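Local coordinates for putative transcriptional regulator protein, LacI family (Rhizobium etli, PDB 3MIZ) that probably binds cis-regulatory DNA as a LacI-family transcription factor and repressor, here represented by its periplasmic-binding-protein-like part, at residues A[72-77]-A[93-98]; A[112-117]-A[277-282]; A[137-142]-A[171-176]. All blocks are in the same frame, centred on the assembly; numbering follows the deposited sequence.

Interaction 1: residues A[72-77]-A[93-98]; sequences DGVLYV and IPTVMI
This contact is the edge of the parallel sheet in the N-terminal lobe of a LacI-type, periplasmic-binding-protein-like fold. Strand 73-77 runs beside strand 95-97, the last strand on this side of the sheet within the chain, with 17° between their directions. Four backbone hydrogen bonds make the ladder. Val74 N gives to Pro94 O at 2.9 Å, and Val96 N returns the bond to Val74 O, nearly along the C=O axis. Tyr76 N then gives to Val96 O. Ile98 N closes the ladder on Tyr76 O at 2.8 Å, the straightest bond of the set at 171°.

Side chains sort onto two faces. On one, Leu75 and Ile98 cross obliquely and meet at their branch tips, Leu75 CD2 lying 3.7 Å from Ile98 CD1. Val77 lies alongside Ile98, with its CG2 near CB of the isoleucine. Helices 30-42 and 253-268 pack on this face. On the other, Tyr76 and selenomethionine Met97 run side by side. Tyr76 CB is 4.0 Å from Met97 CG, and the bend at chi3 brings Met97 CE to the ring at an oblique angle. Trp63 of helix 56-68 touches Val74, Tyr76 and Thr95 here.

Thr95 OG1 sits beside its own backbone N (chi1 -60°). It donates to Ile93 O at 2.8 Å, from above that carbonyl plane, and ties the strand to the loop before it. The ladder pairs N and O of Val74, Tyr76 and Val96, while Leu75 and Val77 bond to strand 15-20 on their other side; both faces are largely apolar and buried between helices.

Interaction 2: residues A[112-117]-A[277-282]; sequences EPDDYQ and SRVVSC
This is a parallel strand pairing that runs into a helix start, at the hinge between the two lobes of the fold. Strand 110-113 leads here into helix 115-127, and the neighbouring strand 277-285 passes alongside. Glu112 N gives to Arg278 O, and Val280 N gives to Glu112 O at 2.7 Å. Asp114 N reaches Val280 O by a more bent bond, 131° at the hydrogen, from above the carbonyl plane.

Beyond the ladder a side chain takes over. Gln117 has CG anti to the backbone N (chi1 162°) and bends at chi2 (-89°), which brings its amide against the backbone of Cys282. Gln117 OE1 accepts from Cys282 N at 2.7 Å, on a lone pair and nearly straight. Gln117 NE2 gives to Cys282 O at 3.0 Å, with that oxygen in the amide plane. The two bonds make a cyclic amide-to-backbone pair. NE2 has a second acceptor in Asp121.

Asp114 is the N-cap of the helix. Its OD1 accepts from Gln117 N at 3.0 Å, met from above the carboxylate plane. Its CB packs at 3.5 Å on Val279 CG1, the two side chains crossing at about a right angle. Cys282 SG lies 3.6 Å from Asp114 O.

The other two acids form salt bridges outside the two segments: Glu112 with Arg81, Asp115 with Arg81 and Arg149. A flipped Gln117 amide would set NE2 against Cys282 N and OE1 against Cys282 O, so the bonds fix which end is which. The cap satisfies a helix N-H, and the helix start would probably stabilise the charge on Asp114.

Interaction 3: residues A[137-142]-A[171-176]; sequences IRLNPI and LGMDGP
Ile137 lies near the end of strand 134-138, which pairs with strand 167-174 in a beta-alpha-beta unit through helix 144-160. Ile137 CG2 rests 3.8 Å from Gly172 CA. Arg138 O accepts from Gly172 N at 3.2 Å, on a lone pair. Water 1 wedges in where the strands part: it donates to Arg138 O and Met173 O and accepts from Gly172 N. The Arg138 side chain lies alongside Leu171, bent at chi3 (61°), so that Leu171 CD2 sits over one guanidinium face, offset toward its rim. The Leu139 side chain lies alongside that of selenomethionine Met173, its CD1 near the selenium, and Met208 of helix 206-217 touches both residues.

Asn140 has CG anti to the backbone N (chi1 -162°). Its OD1 accepts from Ile142 N at 3.1 Å, an Asx turn, and also from water 2, which accepts from Gly175 N. Its ND2 donates to Gly175 O at 2.9 Å and to Glu180, so both ends of the amide are held. The backbone N of Asn140 is buried against Met173 CG without a polar partner. Pro141 meets Leu171 obliquely, and Pro141 CG presses on Leu171 CD2 at 3.3 Å, tighter than normal van der Waals contact.

In the fold
The three contacts are spread over a two-lobed fold. Interaction 1 lies in the parallel sheet of the N-terminal lobe, and interaction 3 in the sheet of the other lobe. Their centres are about 30 Å apart, on opposite sides of the chain's centre. Interaction 2 lies at the crossing between lobes, its centre about 19 Å from that of interaction 1 and about 21 Å from that of interaction 3. None touches another. Interaction 1 closes first along the chain. Residues 112-117 come next, both halves of interaction 3 follow, and 277-282 return last. Helix 253-268 packs on both interactions 1 and 2. Both segments of interaction 2 cross between lobes, pairing two connections as in periplasmic binding proteins.

Interaction 1: residues A[72-77]-A[93-98]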
loop_
_atom_site.group_PDB
_atom_site.type_symbol
_atom_site.label_atom_id
_atom_site.label_comp_id
_atom_site.label_asym_id
_atom_site.label_seq_id
_atom_site.Cartn_x
_atom_site.Cartn_y
_atom_site.Cartn_z
ATOM N N ASP A 72 17.765 22.104 -1.268
ATOM C CA ASP A 72 18.648 22.177 -2.432
ATOM C C ASP A 72 17.952 21.872 -3.754
ATOM O O ASP A 72 18.309 22.431 -4.791
ATOM C CB ASP A 72 19.836 21.223 -2.279
ATOM C CG ASP A 72 20.818 21.676 -1.221
ATOM O OD1 ASP A 72 20.811 22.877 -0.872
ATOM O OD2 ASP A 72 21.608 20.824 -0.754
ATOM N N GLY A 73 16.970 20.977 -3.714
ATOM C CA GLY A 73 16.245 20.624 -4.922
ATOM C C GLY A 73 14.930 19.939 -4.591
ATOM O O GLY A 73 14.698 19.549 -3.446
ATOM N N VAL A 74 14.072 19.786 -5.593
ATOM C CA VAL A 74 12.773 19.150 -5.400
ATOM C C VAL A 74 12.511 18.020 -6.386
ATOM O O VAL A 74 12.819 18.124 -7.572
ATOM C CB VAL A 74 11.603 20.165 -5.564
ATOM C CG1 VAL A 74 10.258 19.420 -5.661
ATOM C CG2 VAL A 74 11.572 21.123 -4.404
ATOM N N LEU A 75 11.955 16.931 -5.878
ATOM C CA LEU A 75 11.569 15.826 -6.732
ATOM C C LEU A 75 10.049 15.894 -6.689
ATOM O O LEU A 75 9.431 15.664 -5.653
ATOM C CB LEU A 75 12.089 14.504 -6.172
ATOM C CG LEU A 75 13.615 14.428 -6.267
ATOM C CD1 LEU A 75 14.139 13.278 -5.433
ATOM C CD2 LEU A 75 14.014 14.277 -7.736
ATOM N N TYR A 76 9.460 16.278 -7.814
ATOM C CA TYR A 76 8.017 16.404 -7.945
ATOM C C TYR A 76 7.524 15.027 -8.353
ATOM O O TYR A 76 7.710 14.614 -9.497
ATOM C CB TYR A 76 7.700 17.407 -9.044
ATOM C CG TYR A 76 6.304 17.930 -8.988
ATOM C CD1 TYR A 76 5.969 18.950 -8.098
ATOM C CD2 TYR A 76 5.314 17.431 -9.837
ATOM C CE1 TYR A 76 4.695 19.470 -8.054
ATOM C CE2 TYR A 76 4.027 17.949 -9.799
ATOM C CZ TYR A 76 3.728 18.974 -8.902
ATOM O OH TYR A 76 2.464 19.517 -8.858
ATOM N N VAL A 77 6.884 14.327 -7.423
ATOM C CA VAL A 77 6.425 12.969 -7.674
ATOM C C VAL A 77 4.914 12.794 -7.582
ATOM O O VAL A 77 4.282 13.176 -6.595
ATOM C CB VAL A 77 7.091 11.996 -6.664
ATOM C CG1 VAL A 77 6.708 10.554 -6.975
ATOM C CG2 VAL A 77 8.594 12.187 -6.682
ATOM N N ILE A 93 13.385 26.643 -7.718
ATOM C CA ILE A 93 14.285 25.671 -7.104
ATOM C C ILE A 93 14.526 24.565 -8.124
ATOM O O ILE A 93 13.592 24.158 -8.816
ATOM C CB ILE A 93 13.647 25.020 -5.852
ATOM C CG1 ILE A 93 13.278 26.091 -4.824
ATOM C CG2 ILE A 93 14.609 23.997 -5.254
ATOM C CD1 ILE A 93 12.615 25.537 -3.572
ATOM N N PRO A 94 15.774 24.074 -8.241
ATOM C CA PRO A 94 16.050 23.001 -9.207
ATOM C C PRO A 94 15.044 21.881 -8.955
ATOM O O PRO A 94 14.885 21.434 -7.816
ATOM C CB PRO A 94 17.474 22.586 -8.860
ATOM C CG PRO A 94 18.097 23.892 -8.442
ATOM C CD PRO A 94 17.013 24.511 -7.571
ATOM N N THR A 95 14.381 21.431 -10.016
ATOM C CA THR A 95 13.354 20.404 -9.891
ATOM C C THR A 95 13.374 19.344 -10.989
ATOM O O THR A 95 13.636 19.642 -12.151
ATOM C CB THR A 95 11.961 21.060 -9.905
ATOM O OG1 THR A 95 11.854 21.974 -8.806
ATOM C CG2 THR A 95 10.858 20.015 -9.803
ATOM N N VAL A 96 13.095 18.102 -10.602
ATOM C CA VAL A 96 13.008 16.999 -11.550
ATOM C C VAL A 96 11.665 16.327 -11.270
ATOM O O VAL A 96 11.327 16.054 -10.117
ATOM C CB VAL A 96 14.149 15.975 -11.371
ATOM C CG1 VAL A 96 13.889 14.745 -12.232
ATOM C CG2 VAL A 96 15.479 16.602 -11.778
HETATM N N MSE A 97 10.885 16.098 -12.318
HETATM C CA MSE A 97 9.580 15.460 -12.164
HETATM C C MSE A 97 9.703 13.948 -12.340
HETATM O O MSE A 97 10.408 13.480 -13.228
HETATM C CB MSE A 97 8.595 16.036 -13.194
HETATM C CG MSE A 97 8.300 17.517 -12.966
HETATM SE SE MSE A 97 7.190 18.298 -14.359
HETATM C CE MSE A 97 5.530 17.452 -13.895
ATOM N N ILE A 98 9.029 13.191 -11.477
ATOM C CA ILE A 98 9.073 11.731 -11.550
ATOM C C ILE A 98 7.665 11.138 -11.579
ATOM O O ILE A 98 6.845 11.415 -10.695
ATOM C CB ILE A 98 9.827 11.130 -10.346
ATOM C CG1 ILE A 98 11.240 11.736 -10.260
ATOM C CG2 ILE A 98 9.921 9.601 -10.514
ATOM C CD1 ILE A 98 11.945 11.492 -8.914
#

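Interaction 2: residues A[112-117]-A[277-282]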
loop_
_atom_site.group_PDB
_atom_site.type_symbol
_atom_site.label_atom_id
_atom_site.label_comp_id
_atom_site.label_asym_id
_atom_site.label_seq_id
_atom_site.Cartn_x
_atom_site.Cartn_y
_atom_site.Cartn_z
ATOM N N GLU A 112 9.546 9.135 -16.616
ATOM C CA GLU A 112 8.322 8.358 -16.434
ATOM C C GLU A 112 8.478 6.913 -16.895
ATOM O O GLU A 112 9.402 6.583 -17.641
ATOM C CB GLU A 112 7.202 8.939 -17.287
ATOM C CG GLU A 112 6.832 10.390 -17.055
ATOM C CD GLU A 112 5.978 10.905 -18.196
ATOM O OE1 GLU A 112 6.550 11.237 -19.256
ATOM O OE2 GLU A 112 4.740 10.956 -18.046
ATOM N N PRO A 113 7.540 6.044 -16.486
ATOM C CA PRO A 113 7.557 4.629 -16.870
ATOM C C PRO A 113 6.845 4.544 -18.219
ATOM O O PRO A 113 6.035 5.419 -18.552
ATOM C CB PRO A 113 6.760 3.968 -15.751
ATOM C CG PRO A 113 5.707 4.985 -15.474
ATOM C CD PRO A 113 6.496 6.294 -15.474
ATOM N N ASP A 114 7.126 3.502 -18.993
ATOM C CA ASP A 114 6.507 3.357 -20.303
ATOM C C ASP A 114 5.310 2.399 -20.286
ATOM O O ASP A 114 5.439 1.230 -20.651
ATOM C CB ASP A 114 7.548 2.857 -21.304
ATOM C CG ASP A 114 7.193 3.193 -22.734
ATOM O OD1 ASP A 114 5.992 3.246 -23.068
ATOM O OD2 ASP A 114 8.133 3.385 -23.532
ATOM N N ASP A 115 4.153 2.900 -19.861
ATOM C CA ASP A 115 2.923 2.110 -19.809
ATOM C C ASP A 115 2.602 1.455 -21.143
ATOM O O ASP A 115 2.196 0.295 -21.203
ATOM C CB ASP A 115 1.746 3.005 -19.417
ATOM C CG ASP A 115 1.813 3.438 -17.981
ATOM O OD1 ASP A 115 1.164 2.791 -17.138
ATOM O OD2 ASP A 115 2.538 4.408 -17.694
ATOM N N TYR A 116 2.767 2.216 -22.212
ATOM C CA TYR A 116 2.476 1.721 -23.548
ATOM C C TYR A 116 3.355 0.520 -23.906
ATOM O O TYR A 116 2.856 -0.522 -24.350
ATOM C CB TYR A 116 2.677 2.849 -24.567
ATOM C CG TYR A 116 2.154 2.514 -25.944
ATOM C CD1 TYR A 116 0.834 2.773 -26.289
ATOM C CD2 TYR A 116 2.973 1.903 -26.889
ATOM C CE1 TYR A 116 0.340 2.430 -27.543
ATOM C CE2 TYR A 116 2.489 1.558 -28.144
ATOM C CZ TYR A 116 1.175 1.823 -28.465
ATOM O OH TYR A 116 0.691 1.478 -29.707
ATOM N N GLN A 117 4.661 0.662 -23.714
ATOM C CA GLN A 117 5.591 -0.413 -24.028
ATOM C C GLN A 117 5.288 -1.648 -23.182
ATOM O O GLN A 117 5.268 -2.768 -23.692
ATOM C CB GLN A 117 7.030 0.059 -23.790
ATOM C CG GLN A 117 8.067 -1.053 -23.648
ATOM C CD GLN A 117 8.211 -1.517 -22.216
ATOM O OE1 GLN A 117 8.288 -0.700 -21.303
ATOM N NE2 GLN A 117 8.263 -2.834 -22.010
ATOM N N SER A 277 12.464 14.653 -21.950
ATOM C CA SER A 277 11.845 13.550 -21.237
ATOM C C SER A 277 12.554 12.211 -21.412
ATOM O O SER A 277 13.003 11.867 -22.503
ATOM C CB SER A 277 10.389 13.414 -21.685
ATOM O OG SER A 277 9.810 12.212 -21.210
ATOM N N ARG A 278 12.659 11.473 -20.315
ATOM C CA ARG A 278 13.257 10.143 -20.329
ATOM C C ARG A 278 12.108 9.206 -20.001
ATOM O O ARG A 278 11.279 9.516 -19.142
ATOM C CB ARG A 278 14.314 9.987 -19.236
ATOM C CG ARG A 278 15.585 10.781 -19.425
ATOM C CD ARG A 278 16.489 10.529 -18.240
ATOM N NE ARG A 278 17.782 11.184 -18.362
ATOM C CZ ARG A 278 18.745 11.084 -17.450
ATOM N NH1 ARG A 278 18.547 10.355 -16.356
ATOM N NH2 ARG A 278 19.905 11.702 -17.637
ATOM N N VAL A 279 12.034 8.075 -20.689
ATOM C CA VAL A 279 10.980 7.123 -20.397
ATOM C C VAL A 279 11.647 5.779 -20.125
ATOM O O VAL A 279 12.359 5.247 -20.976
ATOM C CB VAL A 279 9.979 7.002 -21.564
ATOM C CG1 VAL A 279 8.822 6.113 -21.156
ATOM C CG2 VAL A 279 9.457 8.381 -21.942
ATOM N N VAL A 280 11.432 5.251 -18.924
ATOM C CA VAL A 280 12.027 3.977 -18.530
ATOM C C VAL A 280 11.078 2.809 -18.794
ATOM O O VAL A 280 9.909 2.846 -18.426
ATOM C CB VAL A 280 12.413 3.996 -17.036
ATOM C CG1 VAL A 280 13.019 2.655 -16.632
ATOM C CG2 VAL A 280 13.389 5.133 -16.767
ATOM N N SER A 281 11.596 1.765 -19.432
ATOM C CA SER A 281 10.794 0.596 -19.763
ATOM C C SER A 281 10.255 -0.162 -18.551
ATOM O O SER A 281 10.792 -0.072 -17.449
ATOM C CB SER A 281 11.621 -0.365 -20.624
ATOM O OG SER A 281 12.780 -0.790 -19.926
ATOM N N CYS A 282 9.173 -0.899 -18.775
ATOM C CA CYS A 282 8.561 -1.724 -17.741
ATOM C C CYS A 282 9.025 -3.146 -18.032
ATOM O O CYS A 282 8.898 -3.623 -19.156
ATOM C CB CYS A 282 7.038 -1.654 -17.827
ATOM S SG CYS A 282 6.357 -0.026 -17.435
#

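Interaction 3: residues A[137-142]-A[171-176]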
loop_
_atom_site.group_PDB
_atom_site.type_symbol
_atom_site.label_atom_id
_atom_site.label_comp_id
_atom_site.label_asym_id
_atom_site.label_seq_id
_atom_site.Cartn_x
_atom_site.Cartn_y
_atom_site.Cartn_z
ATOM N N ILE A 137 -9.803 -5.977 -18.840
ATOM C CA ILE A 137 -10.675 -5.244 -17.937
ATOM C C ILE A 137 -9.925 -3.972 -17.559
ATOM O O ILE A 137 -8.864 -4.006 -16.916
ATOM C CB ILE A 137 -11.047 -6.094 -16.709
ATOM C CG1 ILE A 137 -11.706 -7.400 -17.174
ATOM C CG2 ILE A 137 -12.032 -5.345 -15.839
ATOM C CD1 ILE A 137 -12.208 -8.277 -16.044
ATOM N N ARG A 138 -10.485 -2.854 -18.011
ATOM C CA ARG A 138 -9.919 -1.520 -17.847
ATOM C C ARG A 138 -9.821 -0.882 -16.473
ATOM O O ARG A 138 -10.756 -0.919 -15.670
ATOM C CB ARG A 138 -10.679 -0.540 -18.750
ATOM C CG ARG A 138 -10.689 -0.923 -20.218
ATOM C CD ARG A 138 -11.684 -0.069 -20.987
ATOM N NE ARG A 138 -11.346 1.353 -20.929
ATOM C CZ ARG A 138 -12.097 2.314 -21.460
ATOM N NH1 ARG A 138 -13.227 2.003 -22.081
ATOM N NH2 ARG A 138 -11.708 3.580 -21.391
ATOM N N LEU A 139 -8.670 -0.265 -16.238
ATOM C CA LEU A 139 -8.411 0.475 -15.014
ATOM C C LEU A 139 -9.150 1.804 -15.224
ATOM O O LEU A 139 -9.511 2.145 -16.358
ATOM C CB LEU A 139 -6.904 0.725 -14.877
ATOM C CG LEU A 139 -6.376 1.556 -13.704
ATOM C CD1 LEU A 139 -6.668 0.864 -12.389
ATOM C CD2 LEU A 139 -4.875 1.756 -13.873
ATOM N N ASN A 140 -9.376 2.538 -14.137
ATOM C CA ASN A 140 -10.068 3.830 -14.173
ATOM C C ASN A 140 -9.659 4.665 -15.389
ATOM O O ASN A 140 -8.507 5.069 -15.503
ATOM C CB ASN A 140 -9.760 4.620 -12.899
ATOM C CG ASN A 140 -10.750 5.750 -12.659
ATOM O OD1 ASN A 140 -11.265 6.353 -13.602
ATOM N ND2 ASN A 140 -11.010 6.045 -11.395
ATOM N N PRO A 141 -10.603 4.942 -16.307
ATOM C CA PRO A 141 -10.350 5.731 -17.525
ATOM C C PRO A 141 -9.800 7.140 -17.299
ATOM O O PRO A 141 -9.216 7.736 -18.209
ATOM C CB PRO A 141 -11.712 5.759 -18.214
ATOM C CG PRO A 141 -12.343 4.491 -17.775
ATOM C CD PRO A 141 -11.982 4.424 -16.304
ATOM N N ILE A 142 -9.989 7.679 -16.099
ATOM C CA ILE A 142 -9.485 9.016 -15.801
ATOM C C ILE A 142 -7.961 8.989 -15.758
ATOM O O ILE A 142 -7.295 10.006 -15.964
ATOM C CB ILE A 142 -10.013 9.529 -14.438
ATOM C CG1 ILE A 142 -9.598 10.989 -14.237
ATOM C CG2 ILE A 142 -9.458 8.681 -13.310
ATOM C CD1 ILE A 142 -10.145 11.620 -12.962
ATOM N N LEU A 171 -15.054 -2.111 -18.799
ATOM C CA LEU A 171 -14.600 -1.226 -17.737
ATOM C C LEU A 171 -14.731 -2.036 -16.459
ATOM O O LEU A 171 -15.619 -2.886 -16.346
ATOM C CB LEU A 171 -15.496 0.012 -17.624
ATOM C CG LEU A 171 -15.369 1.089 -18.696
ATOM C CD1 LEU A 171 -16.460 2.139 -18.492
ATOM C CD2 LEU A 171 -13.990 1.718 -18.616
ATOM N N GLY A 172 -13.852 -1.781 -15.497
ATOM C CA GLY A 172 -13.926 -2.493 -14.236
ATOM C C GLY A 172 -14.234 -1.526 -13.108
ATOM O O GLY A 172 -14.596 -1.930 -12.008
HETATM N N MSE A 173 -14.102 -0.233 -13.385
HETATM C CA MSE A 173 -14.348 0.769 -12.365
HETATM C C MSE A 173 -14.415 2.151 -12.979
HETATM O O MSE A 173 -14.011 2.359 -14.123
HETATM C CB MSE A 173 -13.207 0.762 -11.361
HETATM C CG MSE A 173 -11.933 1.255 -12.000
HETATM SE SE MSE A 173 -10.477 1.284 -10.775
HETATM C CE MSE A 173 -10.160 -0.631 -10.642
ATOM N N ASP A 174 -14.903 3.099 -12.192
ATOM C CA ASP A 174 -15.006 4.484 -12.621
ATOM C C ASP A 174 -15.256 5.349 -11.401
ATOM O O ASP A 174 -15.584 4.845 -10.332
ATOM C CB ASP A 174 -16.129 4.657 -13.650
ATOM C CG ASP A 174 -17.467 4.136 -13.158
ATOM O OD1 ASP A 174 -17.942 4.597 -12.100
ATOM O OD2 ASP A 174 -18.048 3.272 -13.842
ATOM N N GLY A 175 -15.092 6.656 -11.557
ATOM C CA GLY A 175 -15.300 7.548 -10.436
ATOM C C GLY A 175 -13.989 8.141 -9.959
ATOM O O GLY A 175 -12.963 8.004 -10.634
ATOM N N PRO A 176 -13.986 8.810 -8.797
ATOM C CA PRO A 176 -12.769 9.420 -8.253
ATOM C C PRO A 176 -11.710 8.361 -7.948
ATOM O O PRO A 176 -12.012 7.335 -7.347
ATOM C CB PRO A 176 -13.262 10.108 -6.976
ATOM C CG PRO A 176 -14.732 10.359 -7.257
ATOM C CD PRO A 176 -15.145 9.084 -7.930
HETATM O O HOH W 1 -12.783 0.924 -15.969
HETATM O O HOH W 2 -13.815 7.382 -13.865
#